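Local structure of 16S rRNA aminocarboxypropyltransferase (Vulcanisaeta distributa, 5APG) at residues Leu95-Ala99 and Asn141-Asn146; Ile44-Thr48 and His80-Ile84; Leu53-Arg58 and Ala119-Phe125. The protein probably transfers the 3-amino-3-carboxypropyl group of S-adenosylmethionine to an N1-methylpseudouridine of 16S rRNA, the last step in hypermodifying that base. The contacts are given in a common frame with arbitrary orientation. Numbering follows the deposited sequence.

How the contacts relate
All three contacts belong to one SPOUT-type domain that binds EEM, the selenium analogue of S-adenosylmethionine. Contact 2, which joins strand 43-45 to helix 73-83, reaches the ligand: His80 and residues 45-47 line part of its pocket. Contact 1 lies on the opposite side of the chain's centre, about 22 Å away between centres, with the Leu96 side chain about 7 Å from EEM. Contact 3 is about 16 Å from contact 1 and about 19 Å from contact 2 between centres, its Leu53 side chain about 8 Å from EEM, yet it touches both: Tyr121 CD2 meets Ile143 CD1 at 3.8 Å, and Ala119 CB meets Leu45 CD1 at 4.2 Å. Helix 112-122 thus bridges helix 141-153 and the sheet.

Contact 1 (Leu95-Ala99 and Asn141-Asn146); sequences LLIAA and NFIIIN
An irregular but largely extended run, Leu95-Ala99, lies against the first turn and a half of helix 141-153, with CA pairs Ala99-Phe142 at 5.0 Å and Leu96-Asn146 at 6.4 Å. Asn141 opens the helix, its ND2 reaching Ala99 O through a water. Phe142 (chi1 t) sets its CB 3.8 Å from Ala99 CB and its ring against the loop, CE1 3.3 Å from Ile97 O and CZ 4.0 Å from Leu96 CD1. One turn later Ile145 (chi1 p) brings CD1 to 3.9 Å from Ile97 CG2 and 4.0 Å from Ala99 CB. Asn146 (chi1 m) then presents its carboxamide edge-on to the loop: Ile97 N donates to Asn146 OD1 (2.7 Å) and Asn146 ND2 donates to Ile97 O (2.8 Å), so the amide reads both polar groups of one residue as a neighbouring strand would. Asn146 ND2 also reaches Phe142 O at 2.8 Å. Beyond the pair, Phe142 packs on Glu114 and Ala118 of helix 112-122, Ile143 faces helix 126-133, and Leu95 meets helix 160-165.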
# COMPACT_ATOMS: atom_id res chain seq x y z
N LEU A 95 1.33 -1.83 -9.94
CA LEU A 95 2.77 -1.60 -9.92
C LEU A 95 3.13 -0.12 -9.94
O LEU A 95 2.76 0.61 -10.85
CB LEU A 95 3.43 -2.31 -11.10
CG LEU A 95 4.96 -2.29 -11.06
CD1 LEU A 95 5.47 -3.12 -9.89
CD2 LEU A 95 5.52 -2.78 -12.37
N LEU A 96 3.88 0.30 -8.92
CA LEU A 96 4.29 1.69 -8.78
C LEU A 96 5.76 1.76 -8.39
O LEU A 96 6.34 0.78 -7.91
CB LEU A 96 3.43 2.41 -7.75
CG LEU A 96 1.96 2.61 -8.16
CD1 LEU A 96 1.07 2.82 -6.94
CD2 LEU A 96 1.83 3.78 -9.13
N ILE A 97 6.37 2.92 -8.60
CA ILE A 97 7.78 3.12 -8.31
C ILE A 97 7.93 3.86 -6.99
O ILE A 97 7.29 4.89 -6.78
CB ILE A 97 8.46 3.90 -9.45
CG1 ILE A 97 8.25 3.20 -10.79
CG2 ILE A 97 9.93 4.09 -9.16
CD1 ILE A 97 8.73 1.76 -10.80
N ALA A 98 8.76 3.34 -6.09
CA ALA A 98 8.98 3.97 -4.79
C ALA A 98 9.71 5.30 -4.94
O ALA A 98 10.58 5.45 -5.80
CB ALA A 98 9.75 3.04 -3.86
N ALA A 99 9.35 6.27 -4.10
CA ALA A 99 9.99 7.58 -4.11
C ALA A 99 10.75 7.87 -2.82
O ALA A 99 11.44 8.88 -2.72
CB ALA A 99 8.96 8.67 -4.35
N ASN A 141 6.65 13.77 -4.67
CA ASN A 141 7.36 13.22 -5.82
C ASN A 141 6.91 11.80 -6.18
O ASN A 141 7.11 11.36 -7.31
CB ASN A 141 8.87 13.22 -5.57
CG ASN A 141 9.67 13.06 -6.85
OD1 ASN A 141 9.36 13.67 -7.87
ND2 ASN A 141 10.71 12.22 -6.80
N PHE A 142 6.31 11.10 -5.22
CA PHE A 142 5.76 9.77 -5.48
C PHE A 142 4.70 9.82 -6.58
O PHE A 142 4.66 8.95 -7.45
CB PHE A 142 5.16 9.17 -4.21
CG PHE A 142 4.50 7.84 -4.42
CD1 PHE A 142 5.26 6.70 -4.64
CD2 PHE A 142 3.12 7.72 -4.39
CE1 PHE A 142 4.66 5.47 -4.83
CE2 PHE A 142 2.51 6.49 -4.58
CZ PHE A 142 3.28 5.37 -4.80
N ILE A 143 3.85 10.83 -6.53
CA ILE A 143 2.83 11.01 -7.56
C ILE A 143 3.47 11.48 -8.86
O ILE A 143 3.12 11.00 -9.94
CB ILE A 143 1.74 11.99 -7.10
CG1 ILE A 143 0.91 11.35 -5.99
CG2 ILE A 143 0.83 12.37 -8.27
CD1 ILE A 143 -0.19 12.22 -5.45
N ILE A 144 4.42 12.41 -8.77
CA ILE A 144 5.12 12.91 -9.95
C ILE A 144 5.75 11.80 -10.79
O ILE A 144 5.50 11.69 -11.99
CB ILE A 144 6.22 13.92 -9.57
CG1 ILE A 144 5.61 15.16 -8.90
CG2 ILE A 144 7.04 14.33 -10.80
CD1 ILE A 144 4.74 15.99 -9.82
N ILE A 145 6.56 10.95 -10.16
CA ILE A 145 7.29 9.93 -10.91
C ILE A 145 6.37 8.79 -11.33
O ILE A 145 6.70 8.03 -12.23
CB ILE A 145 8.48 9.37 -10.10
CG1 ILE A 145 8.01 8.60 -8.88
CG2 ILE A 145 9.43 10.50 -9.70
CD1 ILE A 145 9.12 7.80 -8.21
N ASN A 146 5.20 8.68 -10.70
CA ASN A 146 4.23 7.64 -11.08
C ASN A 146 3.02 8.18 -11.83
O ASN A 146 2.06 7.45 -12.06
CB ASN A 146 3.74 6.90 -9.83
CG ASN A 146 4.79 5.97 -9.26
OD1 ASN A 146 5.13 4.96 -9.87
ND2 ASN A 146 5.31 6.32 -8.09
O HOH W 1 11.55 11.34 -4.25

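Contact 2 (Ile44-Thr48 and His80-Ile84); sequences ILDPT and HTKFI. With EEM ([(3S)-3-amino-4-hydroxy-4-oxo-butyl]-[[(2S,3S,4R,5R)-5-(6-aminopurin-9-yl)-3,4-dihydroxy-oxolan-2-yl]methyl]-methyl-selanium), chain D.
Strand 43-45 ends inside the first segment: Ile44 to Asp46 are extended, and the chain turns at Pro47 and Thr48. The second segment covers the C-terminal part of helix 73-83 and runs into an extended Ile84. CA atoms come closest at Asp46-His80 (6.7 Å), while Ile44-Ile84 stand 9.2 Å apart. This is the strand-to-helix layer of a SPOUT fold: helix 73-83 forms the beta-alpha-beta crossover from strand 66-70 to strand 89-91, and strand 43-45 lies between those two in the parallel sheet.

Ile44 (t, t) and Ile84 (p, t) meet CD1 to CD1 at 3.9 Å. Asp46 (chi1 t) forms an Asx turn, with OD1 accepting from Thr48 N at 2.8 Å and from Thr48 OG1 at 2.5 Å. Its OD2, salt-bridged to Arg90, lies 3.2 Å from Ile84 CD1. His80 (chi1 m) points at the loop; Thr48 CG2 touches its CB at 3.8 Å, and Pro47 CD sits over the imidazole face, 3.9 Å from the ring centroid, a CH-pi contact. His80 ND1 bonds to Ala76 O, one turn back in the helix, while NE2 meets a water beside the ligand.

The bound EEM lies beside both segments, its C2 3.6 Å from Pro47 N, its N3 3.7 Å from Leu45 CB, and its O3' 3.4 Å from His80 CE1 at the ring edge. That water joins the three parties, 2.6 Å from Leu45 O, 2.7 Å from His80 NE2 and 2.7 Å from O2' of EEM.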
# COMPACT_ATOMS: atom_id res chain seq x y z
N ILE A 44 -8.08 -4.69 2.66
CA ILE A 44 -6.77 -4.74 3.27
C ILE A 44 -5.71 -4.76 2.18
O ILE A 44 -5.77 -5.56 1.23
CB ILE A 44 -6.58 -5.94 4.25
CG1 ILE A 44 -5.34 -5.72 5.12
CG2 ILE A 44 -6.49 -7.29 3.52
CD1 ILE A 44 -5.17 -6.74 6.24
N LEU A 45 -4.75 -3.85 2.28
CA LEU A 45 -3.62 -3.88 1.38
C LEU A 45 -2.80 -5.11 1.72
O LEU A 45 -2.59 -5.44 2.89
CB LEU A 45 -2.78 -2.61 1.48
CG LEU A 45 -3.50 -1.31 1.06
CD1 LEU A 45 -2.51 -0.16 1.01
CD2 LEU A 45 -4.20 -1.47 -0.28
N ASP A 46 -2.37 -5.82 0.68
CA ASP A 46 -1.66 -7.07 0.86
C ASP A 46 -0.79 -7.29 -0.36
O ASP A 46 -1.30 -7.63 -1.42
CB ASP A 46 -2.64 -8.23 1.06
CG ASP A 46 -1.95 -9.55 1.36
OD1 ASP A 46 -0.74 -9.72 1.06
OD2 ASP A 46 -2.63 -10.45 1.91
N PRO A 47 0.53 -7.08 -0.21
CA PRO A 47 1.45 -7.22 -1.34
C PRO A 47 1.64 -8.66 -1.80
O PRO A 47 2.25 -8.87 -2.85
CB PRO A 47 2.76 -6.64 -0.79
CG PRO A 47 2.70 -6.94 0.67
CD PRO A 47 1.24 -6.77 1.04
N THR A 48 1.14 -9.64 -1.05
CA THR A 48 1.35 -11.05 -1.38
C THR A 48 0.26 -11.65 -2.27
O THR A 48 0.43 -12.76 -2.78
CB THR A 48 1.46 -11.94 -0.12
OG1 THR A 48 0.17 -12.02 0.52
CG2 THR A 48 2.48 -11.37 0.86
N HIS A 80 1.58 -11.73 6.15
CA HIS A 80 0.36 -11.64 5.36
C HIS A 80 -0.19 -13.01 4.96
O HIS A 80 -1.40 -13.21 4.92
CB HIS A 80 0.59 -10.79 4.10
CG HIS A 80 0.69 -9.33 4.37
ND1 HIS A 80 1.87 -8.71 4.73
CD2 HIS A 80 -0.25 -8.35 4.35
CE1 HIS A 80 1.66 -7.42 4.91
NE2 HIS A 80 0.38 -7.18 4.69
N THR A 81 0.70 -13.96 4.68
CA THR A 81 0.24 -15.27 4.22
C THR A 81 -0.34 -16.10 5.36
O THR A 81 -1.25 -16.90 5.15
CB THR A 81 1.38 -16.07 3.55
OG1 THR A 81 2.49 -16.19 4.45
CG2 THR A 81 1.84 -15.38 2.27
N LYS A 82 0.16 -15.90 6.58
CA LYS A 82 -0.24 -16.76 7.68
C LYS A 82 -1.36 -16.20 8.56
O LYS A 82 -2.04 -16.96 9.25
CB LYS A 82 0.97 -17.08 8.56
CG LYS A 82 2.03 -17.93 7.87
CD LYS A 82 2.86 -18.74 8.86
CE LYS A 82 3.53 -17.86 9.90
NZ LYS A 82 4.58 -18.61 10.66
N PHE A 83 -1.58 -14.89 8.55
CA PHE A 83 -2.48 -14.31 9.55
C PHE A 83 -3.72 -13.56 9.03
O PHE A 83 -4.51 -13.07 9.84
CB PHE A 83 -1.69 -13.37 10.46
CG PHE A 83 -0.59 -14.06 11.22
CD1 PHE A 83 -0.87 -14.77 12.38
CD2 PHE A 83 0.72 -14.00 10.78
CE1 PHE A 83 0.13 -15.41 13.08
CE2 PHE A 83 1.73 -14.63 11.48
CZ PHE A 83 1.44 -15.34 12.63
N ILE A 84 -3.92 -13.48 7.72
CA ILE A 84 -5.16 -12.90 7.23
C ILE A 84 -5.86 -13.82 6.23
O ILE A 84 -5.39 -14.03 5.11
CB ILE A 84 -4.95 -11.49 6.61
CG1 ILE A 84 -3.80 -11.48 5.62
CG2 ILE A 84 -4.70 -10.46 7.70
CD1 ILE A 84 -3.54 -10.12 5.01
C2 EEM D . 0.12 -3.68 -1.32
N3 EEM D . 0.46 -3.14 -0.19
C4 EEM D . 1.63 -2.54 -0.06
C1' EEM D . 1.68 -1.63 2.29
C2' EEM D . 1.55 -3.01 2.98
C3' EEM D . 2.76 -3.11 3.65
C4' EEM D . 3.16 -1.90 4.07
C5' EEM D . 4.62 -1.65 3.96
O EEM D . 6.87 2.62 5.85
C EEM D . 7.72 2.09 6.51
OXT EEM D . 8.13 2.62 7.52
CA EEM D . 8.25 0.72 6.12
N EEM D . 9.37 0.43 6.96
CB EEM D . 7.10 -0.25 6.33
CG EEM D . 7.30 -1.61 5.68
SE EEM D . 5.56 -2.53 5.43
CE EEM D . 5.85 -4.35 4.84
O4' EEM D . 2.53 -0.95 2.95
O3' EEM D . 2.75 -4.18 4.68
O2' EEM D . 0.51 -2.76 3.94
N9 EEM D . 2.26 -1.92 0.94
C8 EEM D . 3.42 -1.53 0.47
N7 EEM D . 3.58 -1.89 -0.79
C5 EEM D . 2.46 -2.53 -1.17
N1 EEM D . 0.87 -3.70 -2.40
C6 EEM D . 2.05 -3.14 -2.38
N6 EEM D . 2.89 -3.16 -3.52
O HOH W 2 -0.93 -4.82 4.78

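Contact 3 (Leu53-Arg58 and Ala119-Phe125); sequences LTPSDR and ALYIMGF
Leu53 is one of the bumps that fill this interface. Its side chain (t, p) drops onto the end of helix 112-122, where CD2 finds a hollow between Ala119 CB (3.7 Å), Met123 CG (4.1 Å) and Ile122 CG2 (4.3 Å). The backbone then turns along the helix end: Pro55-Asp57 take helical angles, with Asp57 N bonded to Thr54 O at 3.0 Å and Asp57 OD2 holding Thr54 N at 2.9 Å. The backbones come closest at Pro55, whose CA is 4.3 Å from Met123 CA. Pro55 CA also makes a CA-H...O contact with Ile122 O (3.4 Å), and the ring atom Pro55 CD rests 4.1 Å from Ile122 CG2.

In return the selenomethionine Met123 (m, t, m) pushes its SE against the turn, 3.7 Å from Asp57 O and 4.1 Å from Asp57 CB. Arg58, extended through chi3 (t, t, t), reaches past Met123 to Gly124 and Phe125. Its NH1 donates to Met123 O (2.9 Å), and its guanidinium lies flat on the Phe125 ring, centres 4.0 Å apart and planes at 10°, an off-centre cation-pi stack. A water links Arg58 NH2 to Gly124 O, and Glu62 pairs with Arg58 NE.

Gly124 has positive phi, and a side chain there would clash with Arg58 NH1. The bonds Phe125 N to Leu120 O (2.7 Å) and Gly124 N to Tyr121 O (3.0 Å) make this helix end a Schellman motif with Gly124 at C-prime.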
# COMPACT_ATOMS: atom_id res chain seq x y z
N LEU A 53 -5.78 -3.54 -6.54
CA LEU A 53 -6.77 -2.53 -6.17
C LEU A 53 -7.25 -1.78 -7.40
O LEU A 53 -6.45 -1.45 -8.27
CB LEU A 53 -6.16 -1.55 -5.16
CG LEU A 53 -7.10 -0.59 -4.44
CD1 LEU A 53 -7.82 -1.31 -3.30
CD2 LEU A 53 -6.33 0.63 -3.94
N THR A 54 -8.55 -1.50 -7.47
CA THR A 54 -9.13 -0.75 -8.58
C THR A 54 -10.00 0.39 -8.03
O THR A 54 -10.37 0.37 -6.86
CB THR A 54 -9.98 -1.66 -9.50
OG1 THR A 54 -10.99 -2.32 -8.73
CG2 THR A 54 -9.09 -2.70 -10.19
N PRO A 55 -10.31 1.40 -8.87
CA PRO A 55 -11.12 2.53 -8.40
C PRO A 55 -12.44 2.12 -7.76
O PRO A 55 -12.87 2.75 -6.80
CB PRO A 55 -11.38 3.32 -9.69
CG PRO A 55 -10.19 3.06 -10.52
CD PRO A 55 -9.81 1.62 -10.24
N SER A 56 -13.07 1.06 -8.26
CA SER A 56 -14.38 0.66 -7.76
C SER A 56 -14.32 0.12 -6.33
O SER A 56 -15.35 -0.02 -5.68
CB SER A 56 -15.03 -0.37 -8.69
OG SER A 56 -14.16 -1.45 -8.95
N ASP A 57 -13.12 -0.19 -5.84
CA ASP A 57 -12.94 -0.57 -4.44
C ASP A 57 -13.23 0.59 -3.48
O ASP A 57 -13.33 0.39 -2.26
CB ASP A 57 -11.52 -1.11 -4.19
CG ASP A 57 -11.27 -2.43 -4.91
OD1 ASP A 57 -12.22 -3.23 -5.05
OD2 ASP A 57 -10.12 -2.67 -5.34
N ARG A 58 -13.34 1.80 -4.02
CA ARG A 58 -13.72 2.98 -3.23
C ARG A 58 -14.97 2.74 -2.37
O ARG A 58 -15.03 3.16 -1.22
CB ARG A 58 -13.97 4.18 -4.15
CG ARG A 58 -14.44 5.43 -3.42
CD ARG A 58 -14.88 6.50 -4.41
NE ARG A 58 -15.38 7.69 -3.73
CZ ARG A 58 -14.68 8.81 -3.55
NH1 ARG A 58 -13.44 8.89 -4.01
NH2 ARG A 58 -15.22 9.84 -2.92
N ALA A 119 -3.25 3.96 -2.64
CA ALA A 119 -4.59 3.41 -2.51
C ALA A 119 -5.64 4.52 -2.57
O ALA A 119 -6.64 4.40 -3.29
CB ALA A 119 -4.73 2.61 -1.21
N LEU A 120 -5.40 5.58 -1.82
CA LEU A 120 -6.29 6.75 -1.82
C LEU A 120 -6.44 7.34 -3.22
O LEU A 120 -7.55 7.61 -3.68
CB LEU A 120 -5.77 7.82 -0.85
CG LEU A 120 -5.87 7.51 0.64
CD1 LEU A 120 -5.19 8.61 1.47
CD2 LEU A 120 -7.33 7.35 1.06
N TYR A 121 -5.31 7.56 -3.88
CA TYR A 121 -5.31 8.15 -5.22
C TYR A 121 -6.13 7.30 -6.19
O TYR A 121 -7.00 7.82 -6.90
CB TYR A 121 -3.87 8.29 -5.73
CG TYR A 121 -3.74 9.17 -6.96
CD1 TYR A 121 -4.07 8.68 -8.22
CD2 TYR A 121 -3.29 10.48 -6.86
CE1 TYR A 121 -3.95 9.48 -9.35
CE2 TYR A 121 -3.17 11.29 -7.97
CZ TYR A 121 -3.50 10.79 -9.21
OH TYR A 121 -3.38 11.58 -10.33
N ILE A 122 -5.87 6.00 -6.21
CA ILE A 122 -6.54 5.08 -7.13
C ILE A 122 -8.05 5.07 -6.89
O ILE A 122 -8.83 4.95 -7.84
CB ILE A 122 -5.95 3.65 -6.99
CG1 ILE A 122 -4.55 3.60 -7.59
CG2 ILE A 122 -6.84 2.61 -7.67
CD1 ILE A 122 -3.68 2.51 -7.00
N MSE A 123 -8.45 5.22 -5.64
CA MSE A 123 -9.86 5.18 -5.30
C MSE A 123 -10.53 6.56 -5.36
O MSE A 123 -11.66 6.73 -4.92
CB MSE A 123 -10.04 4.55 -3.92
CG MSE A 123 -9.60 3.09 -3.87
SE MSE A 123 -10.06 2.19 -2.20
CE MSE A 123 -9.00 3.26 -0.97
N GLY A 124 -9.82 7.54 -5.92
CA GLY A 124 -10.42 8.84 -6.17
C GLY A 124 -10.23 9.87 -5.07
O GLY A 124 -10.80 10.96 -5.14
N PHE A 125 -9.45 9.53 -4.05
CA PHE A 125 -9.15 10.48 -2.99
C PHE A 125 -7.80 11.15 -3.24
O PHE A 125 -6.88 11.03 -2.44
CB PHE A 125 -9.16 9.79 -1.62
CG PHE A 125 -10.45 9.09 -1.30
CD1 PHE A 125 -11.53 9.79 -0.77
CD2 PHE A 125 -10.59 7.73 -1.52
CE1 PHE A 125 -12.72 9.15 -0.48
CE2 PHE A 125 -11.78 7.08 -1.23
CZ PHE A 125 -12.84 7.79 -0.71
O HOH W 3 -13.27 12.00 -3.47